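PDB 4XED: peptidase M14, carboxypeptidase A from Thermoplasmatales archaeon SCGC AB-540-F20, which probably removes C-terminal residues from peptides as a zinc metallocarboxypeptidase; its calcium-binding PKD domain, a beta-sandwich module, may mediate protein binding. Local coordinates for residues Y26-Y40 / W52-F64. Numbering follows the deposited sequence.
Sequences YTFVTTDPNGDNITY and WIGPYASGEEVIF. With CA (calcium ion), chain B.
Phe28 and Val62 exchange paired backbone hydrogen bonds, N to O both ways, as do Tyr26 and Phe64; in the other sheet of this PKD beta-sandwich, Ile38 does the same with Tyr56 and Tyr40 with Ile53. Both segments therefore cross between sheets, and the links between their strands meet at the type II turn 57-60. There Ser58 OG, swung anti to its backbone N (chi1 177°), accepts Asp32 N at 2.8 Å along a nearly straight bond (165°), while Gly59 N reaches Thr30 O. One water accepts from Ser58 N and donates to Gly35 O and Asn37 OD1. Between the sheets, Tyr40 OH accepts Thr30 N at 3.0 Å and donates to a second water, which donates in turn to Ala57 O and Glu60 O. The Tyr40 ring presents its edge to Tyr56 CD2, and Val62 CG1 lies over a Tyr56 face. Opposite Tyr40, Trp52 and Ile53 form a G1 bulge. Asp32 chelates calcium with both oxygens, joined by Asn34 OD1, Asp36 OD2, Asn4, Asp82 and the backbone O of Asp5. Asp32 OD1 also accepts Asn34 N at 2.8 Å and Asp36 N at 3.3 Å, from opposite faces of its carboxylate plane.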
ATOM      1  N   TYR A  26      -6.216  -5.406   3.288  1.00  6.89           N
ATOM      2  CA  TYR A  26      -6.084  -4.082   2.675  1.00  6.22           C
ATOM      3  C   TYR A  26      -5.983  -4.217   1.156  1.00  4.98           C
ATOM      4  O   TYR A  26      -5.235  -5.040   0.646  1.00  6.39           O
ATOM      5  CB  TYR A  26      -4.881  -3.318   3.316  1.00  6.13           C
ATOM      6  CG  TYR A  26      -5.211  -3.084   4.766  1.00  5.93           C
ATOM      7  CD1 TYR A  26      -5.913  -1.965   5.171  1.00  5.95           C
ATOM      8  CD2 TYR A  26      -4.928  -4.046   5.720  1.00  7.05           C
ATOM      9  CE1 TYR A  26      -6.356  -1.822   6.467  1.00  6.41           C
ATOM     10  CE2 TYR A  26      -5.339  -3.898   7.058  1.00  7.00           C
ATOM     11  CZ  TYR A  26      -6.063  -2.805   7.408  1.00  6.42           C
ATOM     12  OH  TYR A  26      -6.478  -2.690   8.731  1.00  7.87           O
ATOM     13  N   THR A  27      -6.742  -3.366   0.485  1.00  6.09           N
ATOM     14  CA  THR A  27      -6.807  -3.337  -0.963  1.00  6.55           C
ATOM     15  C   THR A  27      -5.992  -2.149  -1.465  1.00  6.75           C
ATOM     16  O   THR A  27      -6.207  -1.014  -1.014  1.00  6.44           O
ATOM     17  CB  THR A  27      -8.259  -3.210  -1.426  1.00  7.44           C
ATOM     18  OG1 THR A  27      -9.004  -4.325  -0.943  1.00  8.76           O
ATOM     19  CG2 THR A  27      -8.330  -3.134  -2.935  1.00  9.22           C
ATOM     20  N   PHE A  28      -5.059  -2.416  -2.388  1.00  5.58           N
ATOM     21  CA  PHE A  28      -4.149  -1.403  -2.923  1.00  6.16           C
ATOM     22  C   PHE A  28      -4.363  -1.323  -4.419  1.00  6.52           C
ATOM     23  O   PHE A  28      -4.417  -2.369  -5.102  1.00  6.75           O
ATOM     24  CB  PHE A  28      -2.684  -1.777  -2.662  1.00  7.13           C
ATOM     25  CG  PHE A  28      -2.331  -1.878  -1.198  1.00  6.48           C
ATOM     26  CD1 PHE A  28      -2.572  -3.036  -0.479  1.00  5.70           C
ATOM     27  CD2 PHE A  28      -1.731  -0.829  -0.526  1.00  6.15           C
ATOM     28  CE1 PHE A  28      -2.266  -3.143   0.865  1.00  5.51           C
ATOM     29  CE2 PHE A  28      -1.428  -0.930   0.823  1.00  7.26           C
ATOM     30  CZ  PHE A  28      -1.694  -2.106   1.499  1.00  6.47           C
ATOM     31  N   VAL A  29      -4.419  -0.113  -4.955  1.00  6.23           N
ATOM     32  CA  VAL A  29      -4.433   0.005  -6.412  1.00  6.51           C
ATOM     33  C   VAL A  29      -4.002   1.374  -6.886  1.00  6.40           C
ATOM     34  O   VAL A  29      -4.284   2.393  -6.250  1.00  7.36           O
ATOM     35  CB  VAL A  29      -5.838  -0.307  -7.005  1.00  6.89           C
ATOM     36  CG1 VAL A  29      -6.872   0.679  -6.501  1.00  9.03           C
ATOM     37  CG2 VAL A  29      -5.827  -0.359  -8.547  1.00  8.61           C
ATOM     38  N   THR A  30      -3.282   1.389  -8.002  1.00  7.07           N
ATOM     39  CA  THR A  30      -3.053   2.609  -8.718  1.00  6.51           C
ATOM     40  C   THR A  30      -2.994   2.300 -10.208  1.00  5.64           C
ATOM     41  O   THR A  30      -3.053   1.135 -10.606  1.00  7.62           O
ATOM     42  CB  THR A  30      -1.782   3.318  -8.233  1.00  7.46           C
ATOM     43  OG1 THR A  30      -1.862   4.677  -8.660  1.00  8.17           O
ATOM     44  CG2 THR A  30      -0.505   2.682  -8.781  1.00  9.46           C
ATOM     45  N   THR A  31      -2.895   3.355 -11.000  1.00  6.30           N
ATOM     46  CA  THR A  31      -2.634   3.249 -12.427  1.00  5.69           C
ATOM     47  C   THR A  31      -1.390   4.051 -12.776  1.00  7.37           C
ATOM     48  O   THR A  31      -1.017   5.002 -12.104  1.00  7.33           O
ATOM     49  CB  THR A  31      -3.821   3.781 -13.273  1.00  7.02           C
ATOM     50  OG1 THR A  31      -4.020   5.172 -13.036  1.00  8.68           O
ATOM     51  CG2 THR A  31      -5.107   3.084 -12.930  1.00  8.51           C
ATOM     52  N   ASP A  32      -0.741   3.633 -13.857  1.00  7.67           N
ATOM     53  CA  ASP A  32       0.314   4.412 -14.471  1.00  6.83           C
ATOM     54  C   ASP A  32      -0.241   5.078 -15.725  1.00  9.07           C
ATOM     55  O   ASP A  32      -0.894   4.405 -16.512  1.00  8.90           O
ATOM     56  CB  ASP A  32       1.497   3.488 -14.788  1.00  7.03           C
ATOM     57  CG  ASP A  32       2.670   4.230 -15.418  1.00  7.55           C
ATOM     58  OD1 ASP A  32       2.651   4.431 -16.664  1.00  9.81           O
ATOM     59  OD2 ASP A  32       3.598   4.662 -14.684  1.00  8.80           O
ATOM     60  N   PRO A  33       0.058   6.374 -15.953  1.00  8.95           N
ATOM     61  CA  PRO A  33      -0.531   7.089 -17.090  1.00 10.18           C
ATOM     62  C   PRO A  33      -0.137   6.532 -18.435  1.00 10.68           C
ATOM     63  O   PRO A  33      -0.844   6.789 -19.411  1.00 13.26           O
ATOM     64  CB  PRO A  33       0.020   8.508 -16.938  1.00 12.07           C
ATOM     65  CG  PRO A  33       0.313   8.667 -15.504  1.00 13.64           C
ATOM     66  CD  PRO A  33       0.765   7.302 -15.046  1.00  9.46           C
ATOM     67  N   ASN A  34       0.972   5.807 -18.478  1.00  9.72           N
ATOM     68  CA  ASN A  34       1.475   5.229 -19.716  1.00  9.66           C
ATOM     69  C   ASN A  34       1.078   3.776 -19.859  1.00 10.98           C
ATOM     70  O   ASN A  34       1.466   3.121 -20.834  1.00 12.24           O
ATOM     71  CB  ASN A  34       2.996   5.350 -19.761  1.00  9.94           C
ATOM     72  CG  ASN A  34       3.483   6.701 -19.290  1.00  9.72           C
ATOM     73  OD1 ASN A  34       4.078   6.844 -18.230  1.00 10.11           O
ATOM     74  ND2 ASN A  34       3.212   7.719 -20.087  1.00 13.51           N
ATOM     75  N   GLY A  35       0.332   3.272 -18.873  1.00 10.23           N
ATOM     76  CA  GLY A  35      -0.084   1.879 -18.833  1.00  9.95           C
ATOM     77  C   GLY A  35       0.992   0.903 -18.391  1.00  9.97           C
ATOM     78  O   GLY A  35       0.828  -0.310 -18.539  1.00 11.47           O
ATOM     79  N   ASP A  36       2.084   1.425 -17.830  1.00  9.58           N
ATOM     80  CA  ASP A  36       3.220   0.606 -17.433  1.00  9.59           C
ATOM     81  C   ASP A  36       2.856  -0.307 -16.269  1.00  9.08           C
ATOM     82  O   ASP A  36       2.048   0.044 -15.416  1.00  8.75           O
ATOM     83  CB  ASP A  36       4.361   1.495 -16.956  1.00 10.11           C
ATOM     84  CG  ASP A  36       4.880   2.435 -18.032  1.00 11.96           C
ATOM     85  OD1 ASP A  36       4.820   2.094 -19.238  1.00 14.89           O
ATOM     86  OD2 ASP A  36       5.398   3.505 -17.669  1.00 11.96           O
ATOM     87  N   ASN A  37       3.480  -1.484 -16.233  1.00  8.26           N
ATOM     88  CA  ASN A  37       3.474  -2.302 -15.040  1.00  8.12           C
ATOM     89  C   ASN A  37       4.144  -1.556 -13.907  1.00  8.10           C
ATOM     90  O   ASN A  37       5.022  -0.702 -14.139  1.00  7.68           O
ATOM     91  CB  ASN A  37       4.226  -3.601 -15.276  1.00  9.45           C
ATOM     92  CG  ASN A  37       3.506  -4.557 -16.189  1.00 12.17           C
ATOM     93  OD1 ASN A  37       2.317  -4.431 -16.477  1.00 11.82           O
ATOM     94  ND2 ASN A  37       4.244  -5.542 -16.655  1.00 16.12           N
ATOM     95  N   ILE A  38       3.710  -1.833 -12.681  0.52  8.35           N
ATOM     96  CA  ILE A  38       4.278  -1.160 -11.505  0.52  6.62           C
ATOM     97  C   ILE A  38       4.531  -2.113 -10.337  0.52  6.67           C
ATOM     98  O   ILE A  38       3.926  -3.185 -10.241  0.52  7.31           O
ATOM     99  CB  ILE A  38       3.419   0.066 -10.983  0.52  7.97           C
ATOM    100  CG1 ILE A  38       2.148  -0.356 -10.212  0.52  7.84           C
ATOM    101  CG2 ILE A  38       3.084   1.012 -12.127  0.52  7.80           C
ATOM    102  CD1 ILE A  38       1.052  -0.949 -11.040  0.52  8.28           C
ATOM    103  N   THR A  39       5.420  -1.695  -9.438  1.00  6.25           N
ATOM    104  CA  THR A  39       5.662  -2.372  -8.177  1.00  6.97           C
ATOM    105  C   THR A  39       5.236  -1.424  -7.054  1.00  6.97           C
ATOM    106  O   THR A  39       5.232  -0.208  -7.237  1.00  7.35           O
ATOM    107  CB  THR A  39       7.128  -2.807  -7.974  1.00  8.36           C
ATOM    108  OG1 THR A  39       8.008  -1.692  -8.156  1.00  9.88           O
ATOM    109  CG2 THR A  39       7.486  -3.931  -8.946  1.00 10.45           C
ATOM    110  N   TYR A  40       4.869  -1.985  -5.909  1.00  6.37           N
ATOM    111  CA  TYR A  40       4.419  -1.219  -4.762  1.00  6.70           C
ATOM    112  C   TYR A  40       5.400  -1.324  -3.595  1.00  6.02           C
ATOM    113  O   TYR A  40       5.972  -2.379  -3.353  1.00  7.38           O
ATOM    114  CB  TYR A  40       3.055  -1.724  -4.276  1.00  6.59           C
ATOM    115  CG  TYR A  40       1.910  -1.514  -5.240  1.00  7.06           C
ATOM    116  CD1 TYR A  40       1.175  -0.326  -5.238  1.00  7.29           C
ATOM    117  CD2 TYR A  40       1.559  -2.496  -6.150  1.00  7.60           C
ATOM    118  CE1 TYR A  40       0.112  -0.129  -6.113  1.00  7.07           C
ATOM    119  CE2 TYR A  40       0.503  -2.309  -7.045  1.00  6.88           C
ATOM    120  CZ  TYR A  40      -0.222  -1.123  -7.010  1.00  6.93           C
ATOM    121  OH  TYR A  40      -1.271  -0.849  -7.864  1.00  8.55           O
ATOM    122  N   TRP A  52       8.773  -3.050  -2.826  1.00 10.30           N
ATOM    123  CA  TRP A  52       8.696  -3.131  -4.278  1.00 10.16           C
ATOM    124  C   TRP A  52       8.202  -4.508  -4.743  1.00 10.43           C
ATOM    125  O   TRP A  52       8.848  -5.228  -5.513  1.00 12.17           O
ATOM    126  CB  TRP A  52      10.008  -2.721  -4.927  1.00 10.88           C
ATOM    127  CG  TRP A  52      10.438  -1.334  -4.544  1.00 10.56           C
ATOM    128  CD1 TRP A  52      11.602  -0.993  -3.924  1.00 12.21           C
ATOM    129  CD2 TRP A  52       9.700  -0.107  -4.713  1.00  9.08           C
ATOM    130  NE1 TRP A  52      11.650   0.347  -3.719  1.00 12.01           N
ATOM    131  CE2 TRP A  52      10.498   0.921  -4.180  1.00  8.95           C
ATOM    132  CE3 TRP A  52       8.464   0.219  -5.280  1.00  8.61           C
ATOM    133  CZ2 TRP A  52      10.109   2.258  -4.204  1.00  8.74           C
ATOM    134  CZ3 TRP A  52       8.068   1.569  -5.271  1.00  9.25           C
ATOM    135  CH2 TRP A  52       8.898   2.563  -4.745  1.00  9.57           C
ATOM    136  N   ILE A  53       7.041  -4.876  -4.234  0.60  9.60           N
ATOM    137  CA  ILE A  53       6.403  -6.124  -4.624  0.60 11.06           C
ATOM    138  C   ILE A  53       5.706  -5.970  -5.983  0.60 10.57           C
ATOM    139  O   ILE A  53       5.225  -4.879  -6.325  0.60  9.91           O
ATOM    140  CB  ILE A  53       5.422  -6.605  -3.540  0.60 12.81           C
ATOM    141  CG1 ILE A  53       4.447  -5.478  -3.162  0.60 10.76           C
ATOM    142  CG2 ILE A  53       6.201  -7.132  -2.320  0.60 15.00           C
ATOM    143  CD1 ILE A  53       3.320  -5.928  -2.364  0.60 15.96           C
ATOM    144  N   GLY A  54       5.689  -7.057  -6.757  1.00  9.31           N
ATOM    145  CA  GLY A  54       5.225  -7.010  -8.130  1.00  9.74           C
ATOM    146  C   GLY A  54       6.294  -7.545  -9.066  1.00 10.49           C
ATOM    147  O   GLY A  54       7.166  -8.281  -8.647  1.00 12.37           O
ATOM    148  N   PRO A  55       6.245  -7.182 -10.344  1.00  9.14           N
ATOM    149  CA  PRO A  55       5.309  -6.207 -10.935  1.00  7.91           C
ATOM    150  C   PRO A  55       3.880  -6.708 -11.047  1.00  9.03           C
ATOM    151  O   PRO A  55       3.626  -7.921 -11.132  1.00 10.04           O
ATOM    152  CB  PRO A  55       5.894  -5.971 -12.335  1.00 10.28           C
ATOM    153  CG  PRO A  55       6.658  -7.218 -12.643  1.00 12.37           C
ATOM    154  CD  PRO A  55       7.232  -7.655 -11.325  1.00 10.95           C
ATOM    155  N   TYR A  56       2.972  -5.736 -11.067  1.00  7.98           N
ATOM    156  CA  TYR A  56       1.551  -5.921 -11.309  1.00  7.29           C
ATOM    157  C   TYR A  56       1.128  -5.057 -12.490  1.00  7.06           C
ATOM    158  O   TYR A  56       1.802  -4.070 -12.828  1.00  7.90           O
ATOM    159  CB  TYR A  56       0.738  -5.529 -10.091  1.00  8.81           C
ATOM    160  CG  TYR A  56       1.020  -6.383  -8.880  1.00  9.30           C
ATOM    161  CD1 TYR A  56       0.519  -7.674  -8.769  1.00 11.24           C
ATOM    162  CD2 TYR A  56       1.809  -5.896  -7.845  1.00 10.23           C
ATOM    163  CE1 TYR A  56       0.785  -8.444  -7.630  1.00 11.37           C
ATOM    164  CE2 TYR A  56       2.084  -6.661  -6.720  1.00 11.66           C
ATOM    165  CZ  TYR A  56       1.572  -7.923  -6.613  1.00 12.15           C
ATOM    166  OH  TYR A  56       1.863  -8.670  -5.490  1.00 15.73           O
ATOM    167  N   ALA A  57       0.006  -5.396 -13.129  1.00  8.25           N
ATOM    168  CA  ALA A  57      -0.549  -4.573 -14.195  1.00  9.00           C
ATOM    169  C   ALA A  57      -0.994  -3.235 -13.618  1.00  8.61           C
ATOM    170  O   ALA A  57      -1.541  -3.178 -12.487  1.00  7.88           O
ATOM    171  CB  ALA A  57      -1.736  -5.275 -14.836  1.00  9.98           C
ATOM    172  N   SER A  58      -0.877  -2.191 -14.435  1.00  8.68           N
ATOM    173  CA  SER A  58      -1.507  -0.938 -14.103  1.00  7.63           C
ATOM    174  C   SER A  58      -3.002  -1.180 -13.873  1.00  7.85           C
ATOM    175  O   SER A  58      -3.658  -1.818 -14.691  1.00  9.03           O
ATOM    176  CB  SER A  58      -1.259   0.072 -15.209  1.00  7.80           C
ATOM    177  OG  SER A  58      -1.907   1.303 -14.986  1.00  9.11           O
ATOM    178  N   GLY A  59      -3.521  -0.692 -12.749  1.00  7.41           N
ATOM    179  CA  GLY A  59      -4.948  -0.759 -12.460  1.00  7.16           C
ATOM    180  C   GLY A  59      -5.446  -2.022 -11.804  1.00  7.07           C
ATOM    181  O   GLY A  59      -6.626  -2.143 -11.477  1.00  8.25           O
ATOM    182  N   GLU A  60      -4.545  -2.962 -11.591  1.00  7.31           N
ATOM    183  CA  GLU A  60      -4.877  -4.200 -10.921  1.00  8.03           C
ATOM    184  C   GLU A  60      -4.958  -4.028  -9.421  1.00  7.93           C
ATOM    185  O   GLU A  60      -4.015  -3.553  -8.800  1.00  8.93           O
ATOM    186  CB  GLU A  60      -3.821  -5.245 -11.264  1.00  9.62           C
ATOM    187  CG  GLU A  60      -4.053  -6.613 -10.641  1.00 11.73           C
ATOM    188  CD  GLU A  60      -2.936  -7.614 -10.952  1.00 12.82           C
ATOM    189  OE1 GLU A  60      -2.022  -7.284 -11.771  1.00 15.21           O
ATOM    190  OE2 GLU A  60      -2.984  -8.694 -10.342  1.00 15.22           O
ATOM    191  N   GLU A  61      -6.086  -4.389  -8.825  1.00  7.07           N
ATOM    192  CA  GLU A  61      -6.225  -4.326  -7.360  1.00  7.11           C
ATOM    193  C   GLU A  61      -5.482  -5.499  -6.741  1.00  6.79           C
ATOM    194  O   GLU A  61      -5.627  -6.641  -7.200  1.00  7.60           O
ATOM    195  CB  GLU A  61      -7.683  -4.339  -6.920  1.00  8.51           C
ATOM    196  CG  GLU A  61      -8.461  -3.090  -7.305  1.00 10.29           C
ATOM    197  CD  GLU A  61      -9.899  -3.145  -6.787  1.00 11.15           C
ATOM    198  OE1 GLU A  61     -10.704  -3.976  -7.300  1.00 12.94           O
ATOM    199  OE2 GLU A  61     -10.234  -2.385  -5.853  1.00 10.83           O
ATOM    200  N   VAL A  62      -4.663  -5.196  -5.745  1.00  6.44           N
ATOM    201  CA  VAL A  62      -3.902  -6.224  -5.058  1.00  7.07           C
ATOM    202  C   VAL A  62      -4.245  -6.134  -3.583  1.00  7.00           C
ATOM    203  O   VAL A  62      -4.263  -5.043  -3.002  1.00  8.51           O
ATOM    204  CB  VAL A  62      -2.389  -6.104  -5.351  1.00  8.95           C
ATOM    205  CG1 VAL A  62      -2.127  -6.298  -6.795  1.00 12.39           C
ATOM    206  CG2 VAL A  62      -1.857  -4.805  -4.978  1.00 10.69           C
ATOM    207  N   ILE A  63      -4.531  -7.283  -2.969  1.00  8.09           N
ATOM    208  CA  ILE A  63      -5.013  -7.340  -1.601  1.00 10.24           C
ATOM    209  C   ILE A  63      -3.978  -8.037  -0.749  1.00 11.27           C
ATOM    210  O   ILE A  63      -3.597  -9.175  -1.047  1.00 15.74           O
ATOM    211  CB  ILE A  63      -6.424  -8.003  -1.514  1.00 12.77           C
ATOM    212  CG1 ILE A  63      -7.393  -7.161  -2.395  1.00 14.74           C
ATOM    213  CG2 ILE A  63      -6.847  -8.135  -0.083  1.00 17.40           C
ATOM    214  CD1 ILE A  63      -8.762  -7.638  -2.692  1.00 18.06           C
ATOM    215  N   PHE A  64      -3.503  -7.365   0.296  1.00 10.52           N
ATOM    216  CA  PHE A  64      -2.564  -7.929   1.259  1.00 12.63           C
ATOM    217  C   PHE A  64      -3.093  -7.784   2.658  1.00 12.11           C
ATOM    218  O   PHE A  64      -3.688  -6.762   2.987  1.00 10.89           O
ATOM    219  CB  PHE A  64      -1.225  -7.225   1.168  1.00 13.27           C
ATOM    220  CG  PHE A  64      -0.590  -7.328  -0.169  1.00 18.56           C
ATOM    221  CD1 PHE A  64      -0.255  -8.561  -0.719  1.00 23.77           C
ATOM    222  CD2 PHE A  64      -0.334  -6.185  -0.880  1.00 15.92           C
ATOM    223  CE1 PHE A  64       0.329  -8.635  -1.973  1.00 26.89           C
ATOM    224  CE2 PHE A  64       0.246  -6.244  -2.112  1.00 21.89           C
ATOM    225  CZ  PHE A  64       0.575  -7.473  -2.673  1.00 25.81           C
TER
HETATM  226 CA    CA B 101       5.060   5.466 -16.450  1.00  8.38          CA
HETATM  227  O   HOH W   1       0.347  -2.559 -17.025  1.00 10.64           O
HETATM  228  O   HOH W   2      -1.566  -2.791  -9.671  1.00  9.73           O